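Long-range contacts in succinate dehydrogenase subunit A (Mycolicibacterium smegmatis MC2 51, PDB 6LUM), which probably oxidises succinate to fumarate as the FAD-carrying subunit of succinate dehydrogenase, handing the electrons on to its partner subunit B: residues A46-M51 against A135-G140; L95-M100 against Q145-N150. All coordinates share one frame; numbering follows the deposited sequence.

Contact 1 (A46-M51 against A135-G140); sequences AAQGGM and AADRTG. With FAD (flavin-adenine dinucleotide), chain Y.
Thr139 and Gly140, where the chain enters helix 139-153, hold the backbone of the flavin-binding loop at Ala47 and Gln48. Thr139 points toward the loop, and its hydroxyl does the holding. Thr139 CB lies 3.3 Å from Gly49 O. With Thr139 OG1 anti to the carbonyl carbon (chi1 -43°), the hydroxyl is carried to the loop and donates to Gln48 O at 3.1 Å, from above the plane of that carbonyl. Thr139 OG1 also comes within 3.2 Å of Gly49 O, whereas the methyl Thr139 CG2 is more distant, 4.0 Å from the same oxygen. Replacing Thr139 by an alanine removes the hydroxyl, and Gln48 O would probably be left without this donor, with a gap opened between the loop and the chain entering the helix. One residue on, Gly140 N donates to Ala47 O at 2.8 Å, so two successive loop carbonyls are held by two successive residues. Beside them, CB of Gln48 rests 3.6 Å from Asp137 O in the turn leading into the helix.

The other side of the loop serves the cofactor. Ala47 CB packs 3.6 Å from FAD C4X, and Gly49 N donates a weak bond to FAD O4 at 2.9 Å. The Gln48-Gly49 peptide thus faces both ways, its oxygen held by Thr139 and its N-H turned to FAD O4, consistent with a loop that helps to hold the flavin. Leu401 of helix 399-421 packs on Ala47, and Gly80 of subunit B on Ala46. Beyond the glycines the loop runs into strand 51-52, where Met51 bonds through its backbone to Cys133 and sends its side chain among helices 80-100, 139-153 and 399-421.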
# COMPACT_ATOMS: atom_id res chain seq x y z
N ALA D 46 -34.42 6.90 -12.32
CA ALA D 46 -35.58 7.75 -12.52
C ALA D 46 -36.56 7.66 -11.38
O ALA D 46 -37.60 8.32 -11.43
CB ALA D 46 -36.28 7.39 -13.82
N ALA D 47 -36.26 6.87 -10.36
CA ALA D 47 -37.16 6.63 -9.24
C ALA D 47 -37.04 7.74 -8.21
O ALA D 47 -35.93 8.06 -7.76
CB ALA D 47 -36.85 5.29 -8.61
N GLN D 48 -38.17 8.31 -7.82
CA GLN D 48 -38.22 9.41 -6.87
C GLN D 48 -38.83 9.02 -5.54
O GLN D 48 -38.38 9.49 -4.50
CB GLN D 48 -38.99 10.58 -7.48
CG GLN D 48 -38.19 11.39 -8.45
CD GLN D 48 -38.84 12.69 -8.80
OE1 GLN D 48 -38.18 13.72 -8.90
NE2 GLN D 48 -40.15 12.66 -8.98
N GLY D 49 -39.86 8.18 -5.54
CA GLY D 49 -40.46 7.74 -4.30
C GLY D 49 -39.47 7.00 -3.43
O GLY D 49 -38.38 6.62 -3.84
N GLY D 50 -39.87 6.79 -2.18
CA GLY D 50 -39.00 6.18 -1.20
C GLY D 50 -38.84 4.69 -1.41
O GLY D 50 -39.28 4.11 -2.40
N MET D 51 -38.18 4.07 -0.45
CA MET D 51 -37.99 2.63 -0.39
C MET D 51 -38.55 2.15 0.94
O MET D 51 -38.08 2.58 2.00
CB MET D 51 -36.51 2.28 -0.52
CG MET D 51 -36.18 0.86 -0.17
SD MET D 51 -34.44 0.52 -0.46
CE MET D 51 -33.76 2.14 -0.13
N ALA D 135 -34.10 9.49 0.44
CA ALA D 135 -32.87 10.27 0.46
C ALA D 135 -33.11 11.73 0.14
O ALA D 135 -32.48 12.61 0.73
CB ALA D 135 -31.86 9.70 -0.53
N ALA D 136 -33.99 12.00 -0.81
CA ALA D 136 -34.33 13.35 -1.23
C ALA D 136 -35.53 13.22 -2.15
O ALA D 136 -36.25 12.22 -2.08
CB ALA D 136 -33.17 14.04 -1.93
N ASP D 137 -35.76 14.21 -2.98
CA ASP D 137 -36.61 13.99 -4.14
C ASP D 137 -35.97 13.01 -5.13
O ASP D 137 -36.51 12.79 -6.21
CB ASP D 137 -36.89 15.32 -4.84
CG ASP D 137 -38.15 15.27 -5.67
OD1 ASP D 137 -39.15 14.68 -5.19
OD2 ASP D 137 -38.16 15.81 -6.79
N ARG D 138 -34.81 12.43 -4.78
CA ARG D 138 -34.07 11.54 -5.68
C ARG D 138 -33.61 10.31 -4.90
O ARG D 138 -32.49 10.23 -4.41
CB ARG D 138 -32.90 12.28 -6.30
CG ARG D 138 -32.00 12.91 -5.27
CD ARG D 138 -31.07 13.94 -5.81
NE ARG D 138 -30.44 14.64 -4.70
CZ ARG D 138 -30.97 15.68 -4.07
NH1 ARG D 138 -32.13 16.16 -4.46
NH2 ARG D 138 -30.32 16.24 -3.06
N THR D 139 -34.45 9.29 -4.83
CA THR D 139 -34.02 8.10 -4.10
C THR D 139 -33.36 7.07 -5.00
O THR D 139 -32.33 6.50 -4.64
CB THR D 139 -35.20 7.47 -3.39
OG1 THR D 139 -35.99 8.49 -2.77
CG2 THR D 139 -34.72 6.51 -2.34
N GLY D 140 -33.96 6.80 -6.16
CA GLY D 140 -33.37 5.83 -7.07
C GLY D 140 -32.02 6.26 -7.56
O GLY D 140 -31.13 5.43 -7.76
PA FAD Y . -33.54 -1.12 -14.87
O1A FAD Y . -32.97 -0.21 -13.81
O2A FAD Y . -34.94 -0.89 -15.39
O5B FAD Y . -32.54 -1.13 -16.13
C5B FAD Y . -32.18 -2.35 -16.77
C4B FAD Y . -30.67 -2.40 -16.97
O4B FAD Y . -30.32 -3.59 -17.68
C3B FAD Y . -30.18 -1.21 -17.78
O3B FAD Y . -29.34 -0.39 -16.96
C2B FAD Y . -29.45 -1.79 -18.98
O2B FAD Y . -28.08 -1.38 -19.05
C1B FAD Y . -29.53 -3.30 -18.84
N9A FAD Y . -30.16 -3.89 -20.04
C8A FAD Y . -31.47 -3.83 -20.35
N7A FAD Y . -31.73 -4.47 -21.52
C5A FAD Y . -30.56 -4.96 -21.98
C6A FAD Y . -30.11 -5.73 -23.17
N6A FAD Y . -30.99 -6.13 -24.12
N1A FAD Y . -28.80 -6.03 -23.26
C2A FAD Y . -27.92 -5.64 -22.33
N3A FAD Y . -28.25 -4.94 -21.23
C4A FAD Y . -29.53 -4.57 -21.00
N1 FAD Y . -40.13 1.95 -8.22
C2 FAD Y . -40.23 2.24 -6.89
O2 FAD Y . -40.17 1.30 -6.07
N3 FAD Y . -40.38 3.49 -6.43
C4 FAD Y . -40.45 4.55 -7.25
O4 FAD Y . -40.59 5.71 -6.79
C4X FAD Y . -40.35 4.32 -8.71
N5 FAD Y . -40.41 5.34 -9.60
C5X FAD Y . -40.32 5.10 -10.93
C6 FAD Y . -40.38 6.15 -11.83
C7 FAD Y . -40.29 5.92 -13.20
C7M FAD Y . -40.36 7.06 -14.17
C8 FAD Y . -40.12 4.53 -13.70
C8M FAD Y . -40.01 4.27 -15.18
C9 FAD Y . -40.05 3.46 -12.81
C9A FAD Y . -40.15 3.70 -11.44
N10 FAD Y . -40.08 2.63 -10.53
C10 FAD Y . -40.18 2.92 -9.15
C1' FAD Y . -39.92 1.26 -11.00
C2' FAD Y . -38.58 0.71 -10.51
O2' FAD Y . -37.56 1.70 -10.70
C3' FAD Y . -38.20 -0.56 -11.26
O3' FAD Y . -38.89 -1.68 -10.68
C4' FAD Y . -36.70 -0.80 -11.20
O4' FAD Y . -36.01 0.43 -11.45
C5' FAD Y . -36.27 -1.85 -12.22
O5' FAD Y . -34.87 -1.72 -12.47
P FAD Y . -33.99 -3.02 -12.87
O1P FAD Y . -32.81 -3.08 -11.94
O2P FAD Y . -34.92 -4.20 -12.99
O3P FAD Y . -33.46 -2.64 -14.34

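Contact 2 (L95-M100 against Q145-N150); sequences LDLEKM and QTLYQN
The contact of Met100 with Thr146, Leu147 and Asn150 is a helix-helix crossing in the FAD-binding domain, where the C-terminal part of helix 80-100 meets the middle of helix 139-153. The two short axes approach to 10.2 Å at an angle of 60°, and five residues make the contact. Met100 is foremost among them. Met100 CB lies 3.9 Å from Thr146 CG2, and its sulfur rests against the amide of Asn150, Met100 SD being almost equally far from Asn150 CG (3.4 Å), OD1 and ND2. The chain bends at chi3 (-56°), and Met100 CE packs 3.7 Å from Leu147 CD2. One turn earlier, Leu97 CD2 lies 4.3 Å from the same methyl, Leu147 CD2.

The amide of Asn150 is held from its own helix. Asn150 ND2 donates a nearly straight bond of 3.0 Å to Thr146 O, which lies in the amide plane; the backbone N of Asn150 reaches that oxygen from the opposite face of its carbonyl. Across the crossing Asn150 ND2 also makes a weak bond, 3.5 Å long, to Met100 O. Thr146 turns CG2, anti to its backbone N, to Met100, while its hydroxyl bonds Met142 O a turn back.

Helix 16-28 packs against both partners: Arg20 touches Met100, Met19 touches Leu147, and Val23 touches Asn150. Elsewhere around helix 139-153, subunit B packs on Gln145 and Gln149 through its Cys174 and Pro145.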
# COMPACT_ATOMS: atom_id res chain seq x y z
N LEU D 95 -30.90 -1.44 5.55
CA LEU D 95 -29.76 -1.19 6.43
C LEU D 95 -28.44 -1.36 5.70
O LEU D 95 -27.49 -0.61 5.93
CB LEU D 95 -29.82 -2.10 7.65
CG LEU D 95 -30.90 -1.76 8.68
CD1 LEU D 95 -30.62 -2.48 9.98
CD2 LEU D 95 -30.99 -0.27 8.91
N ASP D 96 -28.34 -2.34 4.80
CA ASP D 96 -27.07 -2.52 4.10
C ASP D 96 -26.85 -1.46 3.03
O ASP D 96 -25.70 -1.10 2.76
CB ASP D 96 -26.98 -3.89 3.46
CG ASP D 96 -25.55 -4.33 3.23
OD1 ASP D 96 -25.32 -5.51 2.89
OD2 ASP D 96 -24.64 -3.49 3.41
N LEU D 97 -27.91 -0.96 2.41
CA LEU D 97 -27.75 0.21 1.55
C LEU D 97 -27.18 1.38 2.35
O LEU D 97 -26.24 2.05 1.91
CB LEU D 97 -29.07 0.60 0.92
CG LEU D 97 -29.34 0.06 -0.47
CD1 LEU D 97 -30.65 0.59 -0.91
CD2 LEU D 97 -28.25 0.47 -1.42
N GLU D 98 -27.72 1.62 3.54
CA GLU D 98 -27.22 2.71 4.36
C GLU D 98 -25.78 2.48 4.79
O GLU D 98 -24.99 3.42 4.92
CB GLU D 98 -28.10 2.91 5.59
CG GLU D 98 -28.04 4.30 6.16
CD GLU D 98 -26.79 4.53 6.96
OE1 GLU D 98 -26.21 3.54 7.46
OE2 GLU D 98 -26.36 5.70 7.09
N LYS D 99 -25.41 1.23 5.04
CA LYS D 99 -24.04 0.95 5.44
C LYS D 99 -23.07 0.90 4.27
O LYS D 99 -21.86 0.86 4.50
CB LYS D 99 -23.97 -0.36 6.22
CG LYS D 99 -24.52 -0.26 7.63
CD LYS D 99 -24.32 -1.54 8.39
CE LYS D 99 -25.20 -2.64 7.83
NZ LYS D 99 -24.77 -3.98 8.32
N MET D 100 -23.56 0.88 3.04
CA MET D 100 -22.69 0.98 1.87
C MET D 100 -22.37 2.42 1.51
O MET D 100 -21.50 2.65 0.67
CB MET D 100 -23.32 0.29 0.67
CG MET D 100 -22.93 -1.17 0.52
SD MET D 100 -23.27 -1.87 -1.10
CE MET D 100 -25.02 -1.55 -1.26
N GLN D 145 -26.25 5.34 -7.60
CA GLN D 145 -24.91 5.85 -7.37
C GLN D 145 -24.18 5.02 -6.32
O GLN D 145 -22.99 4.74 -6.47
CB GLN D 145 -24.95 7.30 -6.94
CG GLN D 145 -25.42 8.25 -8.00
CD GLN D 145 -24.36 8.57 -9.02
OE1 GLN D 145 -23.17 8.61 -8.70
NE2 GLN D 145 -24.78 8.80 -10.25
N THR D 146 -24.87 4.61 -5.26
CA THR D 146 -24.23 3.82 -4.22
C THR D 146 -23.80 2.46 -4.74
O THR D 146 -22.68 2.01 -4.48
CB THR D 146 -25.19 3.66 -3.05
OG1 THR D 146 -25.50 4.95 -2.53
CG2 THR D 146 -24.56 2.84 -1.99
N LEU D 147 -24.67 1.80 -5.48
CA LEU D 147 -24.32 0.50 -6.04
C LEU D 147 -23.17 0.62 -7.03
O LEU D 147 -22.29 -0.23 -7.07
CB LEU D 147 -25.54 -0.13 -6.68
CG LEU D 147 -26.65 -0.41 -5.68
CD1 LEU D 147 -27.90 -0.82 -6.37
CD2 LEU D 147 -26.21 -1.46 -4.71
N TYR D 148 -23.15 1.70 -7.82
CA TYR D 148 -22.07 1.86 -8.78
C TYR D 148 -20.76 2.18 -8.09
O TYR D 148 -19.70 1.70 -8.51
CB TYR D 148 -22.41 2.95 -9.78
CG TYR D 148 -21.35 3.15 -10.81
CD1 TYR D 148 -20.85 2.08 -11.53
CD2 TYR D 148 -20.82 4.40 -11.06
CE1 TYR D 148 -19.88 2.25 -12.46
CE2 TYR D 148 -19.85 4.57 -11.99
CZ TYR D 148 -19.38 3.50 -12.69
OH TYR D 148 -18.40 3.68 -13.62
N GLN D 149 -20.79 2.99 -7.04
CA GLN D 149 -19.57 3.28 -6.29
C GLN D 149 -19.03 2.03 -5.63
O GLN D 149 -17.81 1.86 -5.54
CB GLN D 149 -19.84 4.36 -5.26
CG GLN D 149 -20.17 5.69 -5.85
CD GLN D 149 -20.89 6.59 -4.89
OE1 GLN D 149 -21.16 6.21 -3.76
NE2 GLN D 149 -21.20 7.79 -5.33
N ASN D 150 -19.90 1.13 -5.19
CA ASN D 150 -19.41 -0.12 -4.63
C ASN D 150 -18.84 -1.04 -5.70
O ASN D 150 -17.84 -1.73 -5.47
CB ASN D 150 -20.52 -0.82 -3.88
CG ASN D 150 -20.58 -0.38 -2.47
OD1 ASN D 150 -20.00 -1.01 -1.59
ND2 ASN D 150 -21.26 0.72 -2.22

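From the N terminus, the chain leaves strand 31-35, passes through 46-51, and runs down helix 80-100 before either contact is made. Contact 1 closes the first loop when the chain returns at 135-140; contact 2 closes the second ten residues later, at 145-150. The segments alternate, so the two loops cross rather than nest. Both end on helix 139-153, whose start serves the flavin loop and whose middle serves helix 80-100. Their centres lie about 14 Å apart, yet they touch directly where Met51 CE packs 3.6 Å from Leu97 CD1. Together they join the flavin-binding loop after strand 31-35 to helices 80-100 and 139-153.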